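Local coordinates for protein glucuronoarabinoxylan endo-1,4-beta-xylanase (Clostridium papyrosolvens, PDB 4FMV) that is an endoxylanase of glycoside hydrolase family 30, subfamily 8, which cleaves internal beta-1,4 linkages of xylan with the (beta/alpha)8-barrel catalytic part of a longer protein, at residues Val325-Gly330 with Gln379-Phe384; Arg47-Glu52 with Ser86-Pro91; Pro188-Ala193 with Pro217-Lys222; His205-Ser210 with Glu232-Asp237. All coordinates share one frame; numbering follows the deposited sequence.

Contact 1: Val325-Gly330 with Gln379-Phe384; sequences VAINTG and QSITTF
Val325 lies opposite Thr383 and Ile327 opposite Ile381 in two antiparallel strands whose axes approach to 4.7 Å at 162°. Both pairs are non-hydrogen-bonded; they alternate with the hydrogen-bonded pairs Ala326-Thr382 and Asn328-Ser380. The N-H of Ala326 meets Thr382 O at 2.8 Å, and the return bond from Thr382 N to Ala326 O measures 2.9 Å. At the far end Gln379, in left-handed backbone conformation (phi 44°), and Ser380 both face Asn328 in a G1 beta bulge. This turns Gln379 N toward Gly330 O (2.8 Å). An Asx turn closes the same corner, Gly330 N reaching Asn328 OD1 from above the amide plane. The strands belong to the beta domain that GH30 enzymes carry beside the barrel, and the two faces of the pair meet different neighbours. Val325, Ile327, Ile381 and Thr383 turn toward the barrel helices 240-255 and 282-291. There Ile381 CG1 stands anti to its backbone N (chi1 173°), which brings CD1 to 3.7 Å from Val325 CG1 and CG1 to 3.9 Å from Ile327 CG1. Thr383 lies alongside Val325 while its OG1 bonds to Gln289 O. On the reverse face the Phe384 ring takes Ala326 CB at its edge, 4.1 Å from CE1, and Thr382 CG2 over one face; Phe338 and Phe372 also meet this ring. Asn328 ND2 is held by the carbonyls of Ala332 and Leu376, and Ser380 OG bonds to Pro377 O.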
loop_
_atom_site.group_PDB
_atom_site.type_symbol
_atom_site.label_atom_id
_atom_site.label_comp_id
_atom_site.label_asym_id
_atom_site.label_seq_id
_atom_site.Cartn_x
_atom_site.Cartn_y
_atom_site.Cartn_z
ATOM N N VAL A 325 11.342 -13.402 2.686
ATOM C CA VAL A 325 11.025 -13.207 1.281
ATOM C C VAL A 325 12.335 -12.980 0.550
ATOM O O VAL A 325 13.071 -12.006 0.825
ATOM C CB VAL A 325 10.075 -12.004 1.075
ATOM C CG1 VAL A 325 9.821 -11.739 -0.423
ATOM C CG2 VAL A 325 8.761 -12.229 1.830
ATOM N N ALA A 326 12.635 -13.888 -0.370
ATOM C CA ALA A 326 13.903 -13.853 -1.103
ATOM C C ALA A 326 13.650 -13.802 -2.600
ATOM O O ALA A 326 13.002 -14.687 -3.165
ATOM C CB ALA A 326 14.761 -15.053 -0.736
ATOM N N ILE A 327 14.158 -12.749 -3.233
ATOM C CA ILE A 327 13.953 -12.504 -4.652
ATOM C C ILE A 327 15.255 -12.757 -5.396
ATOM O O ILE A 327 16.288 -12.254 -4.989
ATOM C CB ILE A 327 13.534 -11.038 -4.898
ATOM C CG1 ILE A 327 12.240 -10.711 -4.141
ATOM C CG2 ILE A 327 13.378 -10.769 -6.409
ATOM C CD1 ILE A 327 12.028 -9.236 -3.851
ATOM N N ASN A 328 15.222 -13.572 -6.452
ATOM C CA ASN A 328 16.402 -13.738 -7.308
ATOM C C ASN A 328 16.105 -13.199 -8.707
ATOM O O ASN A 328 15.397 -13.848 -9.476
ATOM C CB ASN A 328 16.793 -15.221 -7.379
ATOM C CG ASN A 328 17.884 -15.500 -8.400
ATOM O OD1 ASN A 328 18.631 -14.598 -8.797
ATOM N ND2 ASN A 328 17.994 -16.765 -8.823
ATOM N N THR A 329 16.681 -12.044 -9.051
ATOM C CA THR A 329 16.403 -11.403 -10.345
ATOM C C THR A 329 17.381 -11.893 -11.404
ATOM O O THR A 329 17.303 -11.489 -12.573
ATOM C CB THR A 329 16.490 -9.850 -10.281
ATOM O OG1 THR A 329 17.845 -9.450 -10.017
ATOM C CG2 THR A 329 15.598 -9.288 -9.188
ATOM N N GLY A 330 18.310 -12.754 -10.992
ATOM C CA GLY A 330 19.244 -13.399 -11.908
ATOM C C GLY A 330 18.598 -14.407 -12.856
ATOM O O GLY A 330 17.501 -14.940 -12.604
ATOM N N GLN A 379 14.973 -15.561 -11.710
ATOM C CA GLN A 379 13.882 -14.604 -11.849
ATOM C C GLN A 379 12.605 -15.034 -11.089
ATOM O O GLN A 379 11.542 -15.231 -11.673
ATOM C CB GLN A 379 13.613 -14.355 -13.343
ATOM C CG GLN A 379 14.802 -13.708 -14.059
ATOM C CD GLN A 379 14.606 -13.608 -15.569
ATOM O OE1 GLN A 379 14.427 -14.615 -16.256
ATOM N NE2 GLN A 379 14.612 -12.383 -16.085
ATOM N N SER A 380 12.725 -15.119 -9.770
ATOM C CA SER A 380 11.685 -15.686 -8.938
ATOM C C SER A 380 11.642 -14.920 -7.634
ATOM O O SER A 380 12.642 -14.306 -7.211
ATOM C CB SER A 380 12.023 -17.143 -8.619
ATOM O OG SER A 380 13.055 -17.198 -7.640
ATOM N N ILE A 381 10.473 -14.949 -7.011
ATOM C CA ILE A 381 10.313 -14.503 -5.639
ATOM C C ILE A 381 9.815 -15.698 -4.840
ATOM O O ILE A 381 8.901 -16.430 -5.270
ATOM C CB ILE A 381 9.334 -13.294 -5.512
ATOM C CG1 ILE A 381 9.054 -12.968 -4.032
ATOM C CG2 ILE A 381 8.051 -13.538 -6.297
ATOM C CD1 ILE A 381 8.329 -11.606 -3.810
ATOM N N THR A 382 10.451 -15.924 -3.700
ATOM C CA THR A 382 10.110 -17.040 -2.838
ATOM C C THR A 382 9.845 -16.519 -1.438
ATOM O O THR A 382 10.606 -15.684 -0.910
ATOM C CB THR A 382 11.250 -18.063 -2.742
ATOM O OG1 THR A 382 11.494 -18.664 -4.017
ATOM C CG2 THR A 382 10.906 -19.152 -1.725
ATOM N N THR A 383 8.774 -17.018 -0.828
ATOM C CA THR A 383 8.501 -16.712 0.569
ATOM C C THR A 383 8.643 -17.999 1.369
ATOM O O THR A 383 8.030 -19.023 1.028
ATOM C CB THR A 383 7.110 -16.115 0.748
ATOM O OG1 THR A 383 7.003 -14.907 -0.017
ATOM C CG2 THR A 383 6.842 -15.814 2.214
ATOM N N PHE A 384 9.486 -17.965 2.398
ATOM C CA PHE A 384 9.634 -19.093 3.313
ATOM C C PHE A 384 8.913 -18.767 4.616
ATOM O O PHE A 384 9.070 -17.675 5.162
ATOM C CB PHE A 384 11.109 -19.355 3.633
ATOM C CG PHE A 384 11.972 -19.561 2.425
ATOM C CD1 PHE A 384 12.583 -18.483 1.803
ATOM C CD2 PHE A 384 12.194 -20.836 1.922
ATOM C CE1 PHE A 384 13.382 -18.665 0.683
ATOM C CE2 PHE A 384 12.992 -21.032 0.802
ATOM C CZ PHE A 384 13.595 -19.939 0.187
HETATM O O HOH W 1 13.377 -17.047 -5.238
HETATM O O HOH W 2 15.381 -10.087 -13.998
#

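Contact 2: Arg47-Glu52 with Ser86-Pro91; sequences RLRIEE and SPWNPP
Arg47 reaches Ser86 with its chain fully extended, every torsion from chi1 to chi3 near 180°, so that NE comes 3.0 Å from Ser86 OG with the hydroxyl at the guanidinium edge and in its plane. Trp88 CH2 lies over one face of the same group, 3.6 Å from Arg47 NH2, the two planes 34° apart. Arg49 is extended too, but crosses Trp88 at about a right angle: its CD rides over the six-membered ring toward the rim and makes a CH-pi contact, 4.1 Å from the centroid. Beyond the ring, Arg49 grips Glu51 end-on, NH1 to OE1 and NH2 to OE2, and NH2 also forms a longer salt bridge with Glu52 OE1. Glu52 CG sits in the crowded position between backbone N and carbonyl carbon (chi1 72°), and the chain bends at chi2, which folds OE2 back to within 2.8 Å of Asn89 ND2. The backbones run parallel, Ser86 accepting from Ile50 N and donating to Leu48 O, as adjacent strands of the barrel do. A water joins Glu52 OE1, Ile50 O and Trp88 N. Arg47 also has a salt bridge to Glu177 and a hydrogen bond to Asn142, and Ser86 OG bonds to Glu177. With this many partners the Arg47 guanidinium is fixed in rotation, and its positive charge, set among carboxylates, probably offsets part of their mutual repulsion.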
loop_
_atom_site.group_PDB
_atom_site.type_symbol
_atom_site.label_atom_id
_atom_site.label_comp_id
_atom_site.label_asym_id
_atom_site.label_seq_id
_atom_site.Cartn_x
_atom_site.Cartn_y
_atom_site.Cartn_z
ATOM N N ARG A 47 -8.230 -0.073 -0.860
ATOM C CA ARG A 47 -8.348 1.360 -1.104
ATOM C C ARG A 47 -9.566 1.644 -1.985
ATOM O O ARG A 47 -9.627 1.188 -3.132
ATOM C CB ARG A 47 -7.076 1.880 -1.817
ATOM C CG ARG A 47 -7.067 3.380 -2.115
ATOM C CD ARG A 47 -5.824 3.760 -2.923
ATOM N NE ARG A 47 -5.696 5.218 -3.121
ATOM C CZ ARG A 47 -5.294 5.787 -4.253
ATOM N NH1 ARG A 47 -4.996 5.020 -5.284
ATOM N NH2 ARG A 47 -5.156 7.124 -4.341
ATOM N N LEU A 48 -10.490 2.451 -1.458
ATOM C CA LEU A 48 -11.671 2.937 -2.173
ATOM C C LEU A 48 -11.390 4.294 -2.824
ATOM O O LEU A 48 -10.538 5.058 -2.357
ATOM C CB LEU A 48 -12.849 3.122 -1.215
ATOM C CG LEU A 48 -13.145 2.037 -0.184
ATOM C CD1 LEU A 48 -14.240 2.526 0.755
ATOM C CD2 LEU A 48 -13.549 0.746 -0.890
ATOM N N ARG A 49 -12.026 4.549 -3.960
ATOM C CA ARG A 49 -12.048 5.902 -4.498
ATOM C C ARG A 49 -13.377 6.547 -4.107
ATOM O O ARG A 49 -14.439 5.949 -4.300
ATOM C CB ARG A 49 -11.907 5.893 -6.014
ATOM C CG ARG A 49 -12.230 7.251 -6.653
ATOM C CD ARG A 49 -12.086 7.226 -8.163
ATOM N NE ARG A 49 -12.910 8.272 -8.765
ATOM C CZ ARG A 49 -14.226 8.150 -8.957
ATOM N NH1 ARG A 49 -14.860 7.030 -8.599
ATOM N NH2 ARG A 49 -14.919 9.146 -9.505
ATOM N N ILE A 50 -13.312 7.767 -3.574
ATOM C CA ILE A 50 -14.508 8.512 -3.179
ATOM C C ILE A 50 -15.149 9.147 -4.415
ATOM O O ILE A 50 -14.566 10.049 -5.049
ATOM C CB ILE A 50 -14.131 9.640 -2.189
ATOM C CG1 ILE A 50 -13.429 9.068 -0.949
ATOM C CG2 ILE A 50 -15.354 10.459 -1.764
ATOM C CD1 ILE A 50 -12.958 10.143 0.057
ATOM N N GLU A 51 -16.393 8.771 -4.706
ATOM C CA GLU A 51 -16.969 9.131 -6.003
ATOM C C GLU A 51 -17.656 10.504 -5.954
ATOM O O GLU A 51 -18.730 10.646 -5.381
ATOM C CB GLU A 51 -17.984 8.040 -6.398
ATOM C CG GLU A 51 -18.832 8.369 -7.607
ATOM C CD GLU A 51 -18.006 8.496 -8.877
ATOM O OE1 GLU A 51 -17.573 7.456 -9.425
ATOM O OE2 GLU A 51 -17.768 9.633 -9.313
ATOM N N GLU A 52 -17.061 11.488 -6.635
ATOM C CA GLU A 52 -17.540 12.884 -6.598
ATOM C C GLU A 52 -18.732 13.072 -7.524
ATOM O O GLU A 52 -19.379 14.116 -7.503
ATOM C CB GLU A 52 -16.427 13.904 -6.918
ATOM C CG GLU A 52 -15.974 13.942 -8.409
ATOM C CD GLU A 52 -14.813 13.003 -8.712
ATOM O OE1 GLU A 52 -14.639 12.004 -7.982
ATOM O OE2 GLU A 52 -14.079 13.242 -9.690
ATOM N N SER A 86 -9.525 7.444 -0.950
ATOM C CA SER A 86 -8.897 8.670 -1.486
ATOM C C SER A 86 -9.856 9.319 -2.493
ATOM O O SER A 86 -10.481 8.603 -3.304
ATOM C CB SER A 86 -7.631 8.284 -2.263
ATOM O OG SER A 86 -6.704 7.525 -1.487
ATOM N N PRO A 87 -10.018 10.655 -2.424
ATOM C CA PRO A 87 -10.629 11.523 -3.444
ATOM C C PRO A 87 -9.671 11.957 -4.577
ATOM O O PRO A 87 -8.541 12.381 -4.273
ATOM C CB PRO A 87 -11.082 12.726 -2.615
ATOM C CG PRO A 87 -9.959 12.835 -1.484
ATOM C CD PRO A 87 -9.277 11.449 -1.423
ATOM N N TRP A 88 -10.112 11.903 -5.834
ATOM C CA TRP A 88 -9.471 12.633 -6.935
ATOM C C TRP A 88 -9.951 14.069 -7.107
ATOM O O TRP A 88 -9.211 14.918 -7.581
ATOM C CB TRP A 88 -9.620 11.906 -8.272
ATOM C CG TRP A 88 -8.692 10.759 -8.524
ATOM C CD1 TRP A 88 -7.844 10.601 -9.602
ATOM C CD2 TRP A 88 -8.568 9.563 -7.736
ATOM N NE1 TRP A 88 -7.202 9.376 -9.515
ATOM C CE2 TRP A 88 -7.623 8.731 -8.383
ATOM C CE3 TRP A 88 -9.156 9.126 -6.546
ATOM C CZ2 TRP A 88 -7.245 7.490 -7.858
ATOM C CZ3 TRP A 88 -8.794 7.898 -6.040
ATOM C CH2 TRP A 88 -7.847 7.086 -6.705
ATOM N N ASN A 89 -11.230 14.303 -6.822
ATOM C CA ASN A 89 -11.798 15.646 -6.892
ATOM C C ASN A 89 -12.839 15.822 -5.801
ATOM O O ASN A 89 -13.470 14.850 -5.378
ATOM C CB ASN A 89 -12.499 15.907 -8.238
ATOM C CG ASN A 89 -11.570 15.779 -9.444
ATOM O OD1 ASN A 89 -10.780 16.677 -9.750
ATOM N ND2 ASN A 89 -11.708 14.681 -10.162
ATOM N N PRO A 90 -13.047 17.068 -5.344
ATOM C CA PRO A 90 -14.280 17.221 -4.572
ATOM C C PRO A 90 -15.462 17.308 -5.545
ATOM O O PRO A 90 -15.224 17.325 -6.756
ATOM C CB PRO A 90 -14.075 18.545 -3.848
ATOM C CG PRO A 90 -13.124 19.315 -4.706
ATOM C CD PRO A 90 -12.252 18.305 -5.419
ATOM N N PRO A 91 -16.703 17.428 -5.026
ATOM C CA PRO A 91 -17.837 17.738 -5.897
ATOM C C PRO A 91 -17.572 18.985 -6.729
ATOM O O PRO A 91 -16.893 19.906 -6.270
ATOM C CB PRO A 91 -18.964 18.025 -4.900
ATOM C CG PRO A 91 -18.632 17.194 -3.731
ATOM C CD PRO A 91 -17.121 17.317 -3.621
HETATM O O HOH W 3 -14.553 12.755 -4.011
HETATM O O HOH W 4 -12.647 10.868 -6.626
#

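Contact 3: Pro188-Ala193 with Pro217-Lys222; sequences PILNDA and PLYQQK
Leu190 packs against Leu218, Tyr219 and Lys222, joining two neighbouring helices in the outer layer of the (beta/alpha)8 barrel: helix 183-190, which follows strand 172-178, and the short helix 217-221, which follows strand 201-205. The Leu190 CB is directed toward the other helix. It lies 4.0 Å from Leu218 CD2, while CD1 reaches past that residue to the backbone of Tyr219, 3.7 Å from its CA; CD2 lies near the edge of the tyrosine ring. Leu218 has CG anti to its backbone N (chi1 -178°), and this carries CD2 across to the amide of Asn191, whose OD1 is 3.5 Å away; the two side chains cross at about a right angle. Behind this first shell Leu190 rests on Leu202 of strand 201-205, which Tyr219 also touches, and on Leu196 of helix 193-198, shared with Lys222. Asp192 caps that helix through Ala195 N and forms a salt bridge with Lys163. The Lys222 chain bends at chi2, passes alongside Leu190 with CE 3.4 Å from Leu190 O, and a water bridges that oxygen to Lys222 NZ at 2.7 and 3.0 Å.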
loop_
_atom_site.group_PDB
_atom_site.type_symbol
_atom_site.label_atom_id
_atom_site.label_comp_id
_atom_site.label_asym_id
_atom_site.label_seq_id
_atom_site.Cartn_x
_atom_site.Cartn_y
_atom_site.Cartn_z
ATOM N N PRO A 188 5.984 20.306 4.478
ATOM C CA PRO A 188 5.374 21.338 5.328
ATOM C C PRO A 188 4.511 20.746 6.449
ATOM O O PRO A 188 4.444 21.320 7.541
ATOM C CB PRO A 188 4.530 22.151 4.334
ATOM C CG PRO A 188 5.286 22.034 3.043
ATOM C CD PRO A 188 5.777 20.578 3.044
ATOM N N ILE A 189 3.862 19.617 6.180
ATOM C CA ILE A 189 3.056 18.923 7.186
ATOM C C ILE A 189 3.953 18.458 8.337
ATOM O O ILE A 189 3.658 18.698 9.518
ATOM C CB ILE A 189 2.329 17.698 6.561
ATOM C CG1 ILE A 189 1.323 18.161 5.506
ATOM C CG2 ILE A 189 1.635 16.855 7.629
ATOM C CD1 ILE A 189 0.893 17.063 4.582
ATOM N N LEU A 190 5.057 17.794 7.996
ATOM C CA LEU A 190 5.951 17.258 9.025
ATOM C C LEU A 190 6.600 18.366 9.868
ATOM O O LEU A 190 6.858 18.168 11.060
ATOM C CB LEU A 190 7.015 16.333 8.396
ATOM C CG LEU A 190 6.432 15.164 7.586
ATOM C CD1 LEU A 190 7.530 14.296 6.946
ATOM C CD2 LEU A 190 5.534 14.319 8.476
ATOM N N ASN A 191 6.843 19.531 9.266
ATOM C CA ASN A 191 7.507 20.631 9.989
ATOM C C ASN A 191 6.551 21.530 10.759
ATOM O O ASN A 191 6.968 22.510 11.392
ATOM C CB ASN A 191 8.317 21.507 9.034
ATOM C CG ASN A 191 9.517 20.798 8.479
ATOM O OD1 ASN A 191 10.191 20.039 9.191
ATOM N ND2 ASN A 191 9.792 21.027 7.192
ATOM N N ASP A 192 5.260 21.235 10.675
ATOM C CA ASP A 192 4.303 22.035 11.416
ATOM C C ASP A 192 3.697 21.140 12.464
ATOM O O ASP A 192 3.160 20.079 12.143
ATOM C CB ASP A 192 3.218 22.611 10.504
ATOM C CG ASP A 192 2.223 23.493 11.263
ATOM O OD1 ASP A 192 2.483 24.700 11.397
ATOM O OD2 ASP A 192 1.185 22.978 11.734
ATOM N N ALA A 193 3.781 21.572 13.712
ATOM C CA ALA A 193 3.296 20.775 14.836
ATOM C C ALA A 193 1.796 20.448 14.758
ATOM O O ALA A 193 1.375 19.323 15.057
ATOM C CB ALA A 193 3.649 21.466 16.176
ATOM N N PRO A 217 14.195 10.638 5.709
ATOM C CA PRO A 217 14.707 10.966 7.049
ATOM C C PRO A 217 13.797 11.881 7.874
ATOM O O PRO A 217 13.619 11.647 9.077
ATOM C CB PRO A 217 16.021 11.684 6.746
ATOM C CG PRO A 217 16.483 11.039 5.473
ATOM C CD PRO A 217 15.232 10.788 4.672
ATOM N N LEU A 218 13.242 12.925 7.275
ATOM C CA LEU A 218 12.421 13.840 8.074
ATOM C C LEU A 218 11.193 13.123 8.657
ATOM O O LEU A 218 10.842 13.300 9.827
ATOM C CB LEU A 218 11.972 15.044 7.249
ATOM C CG LEU A 218 11.156 16.058 8.042
ATOM C CD1 LEU A 218 11.941 16.540 9.262
ATOM C CD2 LEU A 218 10.758 17.239 7.164
ATOM N N TYR A 219 10.548 12.291 7.852
ATOM C CA TYR A 219 9.428 11.515 8.378
ATOM C C TYR A 219 9.881 10.632 9.530
ATOM O O TYR A 219 9.220 10.582 10.567
ATOM C CB TYR A 219 8.763 10.639 7.309
ATOM C CG TYR A 219 7.847 9.614 7.953
ATOM C CD1 TYR A 219 6.559 9.966 8.358
ATOM C CD2 TYR A 219 8.279 8.311 8.186
ATOM C CE1 TYR A 219 5.724 9.043 8.964
ATOM C CE2 TYR A 219 7.447 7.369 8.793
ATOM C CZ TYR A 219 6.181 7.752 9.182
ATOM O OH TYR A 219 5.357 6.851 9.793
ATOM N N GLN A 220 10.995 9.918 9.355
ATOM C CA GLN A 220 11.488 9.050 10.429
ATOM C C GLN A 220 11.684 9.821 11.725
ATOM O O GLN A 220 11.335 9.345 12.799
ATOM C CB GLN A 220 12.794 8.334 10.038
ATOM C CG GLN A 220 12.596 7.310 8.924
ATOM C CD GLN A 220 11.549 6.251 9.277
ATOM O OE1 GLN A 220 11.395 5.862 10.448
ATOM N NE2 GLN A 220 10.839 5.773 8.267
ATOM N N GLN A 221 12.236 11.020 11.640
ATOM C CA GLN A 221 12.468 11.770 12.864
ATOM C C GLN A 221 11.139 12.262 13.461
ATOM O O GLN A 221 11.028 12.464 14.664
ATOM C CB GLN A 221 13.480 12.891 12.627
ATOM C CG GLN A 221 12.894 14.249 12.340
ATOM C CD GLN A 221 13.935 15.359 12.499
ATOM O OE1 GLN A 221 15.113 15.083 12.756
ATOM N NE2 GLN A 221 13.507 16.615 12.351
ATOM N N LYS A 222 10.141 12.441 12.596
ATOM C CA LYS A 222 8.782 12.880 12.950
ATOM C C LYS A 222 7.749 11.746 13.099
ATOM O O LYS A 222 6.550 12.010 13.135
ATOM C CB LYS A 222 8.248 13.961 11.979
ATOM C CG LYS A 222 9.152 15.193 11.758
ATOM C CD LYS A 222 9.246 16.112 12.958
ATOM C CE LYS A 222 9.861 17.456 12.552
ATOM N NZ LYS A 222 10.050 18.427 13.694
HETATM O O HOH W 5 7.192 19.236 13.539
#

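Contact 4: His205-Ser210 with Glu232-Asp237; sequences HFYGTS and EKYFDD
Tyr207 donates its hydroxyl hydrogen to Glu232 OE2 in a hydrogen bond, OH to OE2 2.5 Å, so short that its exact length is doubtful. The carboxylate comes to the edge of the tyrosine ring, its plane 69° from that of the ring. Glu232 OE1 has its own partner, Arg47 NH1. Nearer the backbone, Glu232 CB sits over the centre of the His205 ring, 3.4 Å from the centroid; two further carboxylates fix the rotation of the imidazole, ND1 bonding to Glu143 and NE2 to Glu177. Lys233 bends at chi2 and chi4 as it slides past Tyr207, which lets NZ return to Phe206 O at 2.9 Å from above the carbonyl plane. That ammonium also has a salt bridge to Glu249, and a weak bond to a water that accepts from Gly208 N at 3.0 Å. Tyr234 crosses Tyr207 at about a right angle, the ring planes 52° apart, its CD2 3.3 Å from Tyr207 OH. Glu143 and Glu232 lie at or just beyond the C-terminal ends of the fourth and seventh barrel strands, where clan GH-A hydrolases carry their acid/base and nucleophile, so this cluster of carboxylates with its arginine, histidine and tyrosine is probably the active site.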
loop_
_atom_site.group_PDB
_atom_site.type_symbol
_atom_site.label_atom_id
_atom_site.label_comp_id
_atom_site.label_asym_id
_atom_site.label_seq_id
_atom_site.Cartn_x
_atom_site.Cartn_y
_atom_site.Cartn_z
ATOM N N HIS A 205 2.894 7.819 -3.575
ATOM C CA HIS A 205 2.914 6.920 -4.724
ATOM C C HIS A 205 4.324 6.851 -5.301
ATOM O O HIS A 205 5.144 7.744 -5.096
ATOM C CB HIS A 205 1.933 7.378 -5.814
ATOM C CG HIS A 205 0.517 7.482 -5.343
ATOM N ND1 HIS A 205 -0.497 7.971 -6.141
ATOM C CD2 HIS A 205 -0.053 7.171 -4.157
ATOM C CE1 HIS A 205 -1.632 7.940 -5.469
ATOM N NE2 HIS A 205 -1.389 7.463 -4.256
ATOM N N PHE A 206 4.570 5.733 -5.972
ATOM C CA PHE A 206 5.833 5.302 -6.595
ATOM C C PHE A 206 6.082 5.584 -8.091
ATOM O O PHE A 206 6.800 4.807 -8.741
ATOM C CB PHE A 206 6.301 3.907 -6.169
ATOM C CG PHE A 206 6.938 3.857 -4.795
ATOM C CD1 PHE A 206 7.016 4.999 -3.988
ATOM C CD2 PHE A 206 7.478 2.657 -4.318
ATOM C CE1 PHE A 206 7.613 4.948 -2.716
ATOM C CE2 PHE A 206 8.082 2.589 -3.043
ATOM C CZ PHE A 206 8.146 3.740 -2.244
ATOM N N TYR A 207 5.365 6.512 -8.715
ATOM C CA TYR A 207 5.547 6.578 -10.140
ATOM C C TYR A 207 6.757 7.460 -10.407
ATOM O O TYR A 207 6.669 8.687 -10.455
ATOM C CB TYR A 207 4.304 7.263 -10.729
ATOM C CG TYR A 207 3.056 6.422 -10.552
ATOM C CD1 TYR A 207 2.914 5.220 -11.243
ATOM C CD2 TYR A 207 2.048 6.807 -9.692
ATOM C CE1 TYR A 207 1.803 4.434 -11.084
ATOM C CE2 TYR A 207 0.926 6.007 -9.519
ATOM C CZ TYR A 207 0.812 4.834 -10.219
ATOM O OH TYR A 207 -0.300 4.039 -10.068
ATOM N N GLY A 208 7.862 6.786 -10.741
ATOM C CA GLY A 208 9.153 7.418 -10.968
ATOM C C GLY A 208 10.055 7.651 -9.757
ATOM O O GLY A 208 11.076 8.332 -9.873
ATOM N N THR A 209 9.712 7.091 -8.601
ATOM C CA THR A 209 10.518 7.282 -7.383
ATOM C C THR A 209 11.745 6.377 -7.390
ATOM O O THR A 209 11.600 5.156 -7.429
ATOM C CB THR A 209 9.687 6.924 -6.115
ATOM O OG1 THR A 209 8.441 7.628 -6.139
ATOM C CG2 THR A 209 10.457 7.268 -4.818
ATOM N N SER A 210 12.949 6.956 -7.323
ATOM C CA SER A 210 14.161 6.147 -7.272
ATOM C C SER A 210 14.297 5.513 -5.889
ATOM O O SER A 210 13.724 6.006 -4.911
ATOM C CB SER A 210 15.404 6.982 -7.614
ATOM O OG SER A 210 15.557 8.055 -6.706
ATOM N N GLU A 232 -0.333 3.789 -3.917
ATOM C CA GLU A 232 -0.674 3.384 -5.285
ATOM C C GLU A 232 0.545 3.106 -6.147
ATOM O O GLU A 232 1.440 3.960 -6.251
ATOM C CB GLU A 232 -1.518 4.471 -5.944
ATOM C CG GLU A 232 -2.243 4.019 -7.231
ATOM C CD GLU A 232 -2.664 5.197 -8.061
ATOM O OE1 GLU A 232 -3.387 6.059 -7.535
ATOM O OE2 GLU A 232 -2.247 5.287 -9.224
ATOM N N LYS A 233 0.565 1.957 -6.814
ATOM C CA LYS A 233 1.517 1.706 -7.891
ATOM C C LYS A 233 0.910 0.615 -8.773
ATOM O O LYS A 233 0.253 -0.307 -8.272
ATOM C CB LYS A 233 2.885 1.290 -7.313
ATOM C CG LYS A 233 4.000 1.044 -8.363
ATOM C CD LYS A 233 4.237 2.274 -9.255
ATOM C CE LYS A 233 5.422 2.056 -10.230
ATOM N NZ LYS A 233 6.754 2.059 -9.544
ATOM N N TYR A 234 1.156 0.663 -10.070
ATOM C CA TYR A 234 0.855 -0.503 -10.894
ATOM C C TYR A 234 2.061 -0.838 -11.754
ATOM O O TYR A 234 3.003 -0.026 -11.887
ATOM C CB TYR A 234 -0.400 -0.280 -11.759
ATOM C CG TYR A 234 -0.163 0.704 -12.876
ATOM C CD1 TYR A 234 0.332 0.270 -14.108
ATOM C CD2 TYR A 234 -0.394 2.063 -12.701
ATOM C CE1 TYR A 234 0.587 1.160 -15.148
ATOM C CE2 TYR A 234 -0.163 2.961 -13.754
ATOM C CZ TYR A 234 0.329 2.498 -14.962
ATOM O OH TYR A 234 0.575 3.371 -16.005
ATOM N N PHE A 235 2.050 -2.051 -12.300
ATOM C CA PHE A 235 3.019 -2.465 -13.300
ATOM C C PHE A 235 2.228 -2.971 -14.495
ATOM O O PHE A 235 1.135 -3.544 -14.349
ATOM C CB PHE A 235 3.980 -3.524 -12.741
ATOM C CG PHE A 235 4.882 -2.990 -11.657
ATOM C CD1 PHE A 235 4.443 -2.931 -10.343
ATOM C CD2 PHE A 235 6.155 -2.509 -11.965
ATOM C CE1 PHE A 235 5.255 -2.404 -9.343
ATOM C CE2 PHE A 235 6.981 -2.002 -10.975
ATOM C CZ PHE A 235 6.525 -1.947 -9.651
ATOM N N ASP A 236 2.797 -2.763 -15.678
ATOM C CA ASP A 236 2.091 -2.934 -16.934
ATOM C C ASP A 236 1.497 -4.306 -17.225
ATOM O O ASP A 236 0.417 -4.390 -17.790
ATOM C CB ASP A 236 3.017 -2.566 -18.100
ATOM C CG ASP A 236 3.201 -1.068 -18.251
ATOM O OD1 ASP A 236 2.395 -0.284 -17.704
ATOM O OD2 ASP A 236 4.153 -0.680 -18.936
ATOM N N ASP A 237 2.233 -5.368 -16.920
ATOM C CA ASP A 237 1.847 -6.695 -17.389
ATOM C C ASP A 237 2.601 -7.781 -16.636
ATOM O O ASP A 237 3.372 -7.493 -15.712
ATOM C CB ASP A 237 2.128 -6.829 -18.885
ATOM C CG ASP A 237 3.584 -6.612 -19.212
ATOM O OD1 ASP A 237 4.437 -7.100 -18.447
ATOM O OD2 ASP A 237 3.876 -5.953 -20.225
HETATM O O HOH W 6 9.235 4.087 -10.772
#

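In the fold
Along the chain contact 2 comes first; contacts 3 and 4 follow with their segments alternating, and contact 1 comes last. Contacts 2 and 4 sit where barrel strands give way to loops. Their centres are about 20 Å apart, yet they touch where Arg47 meets Glu232, so both contribute to the probable catalytic cleft. Contact 3 lies in the outer helical layer, about 24 Å from contact 4 between centres, and joins the helices that follow two successive barrel strands. Contact 1 belongs to the beta domain, its centre about 36 Å from that of contact 2 across the chain's centre. Helix 240-255, which follows the second segment of contact 4, touches contact 1 and so links barrel to beta domain.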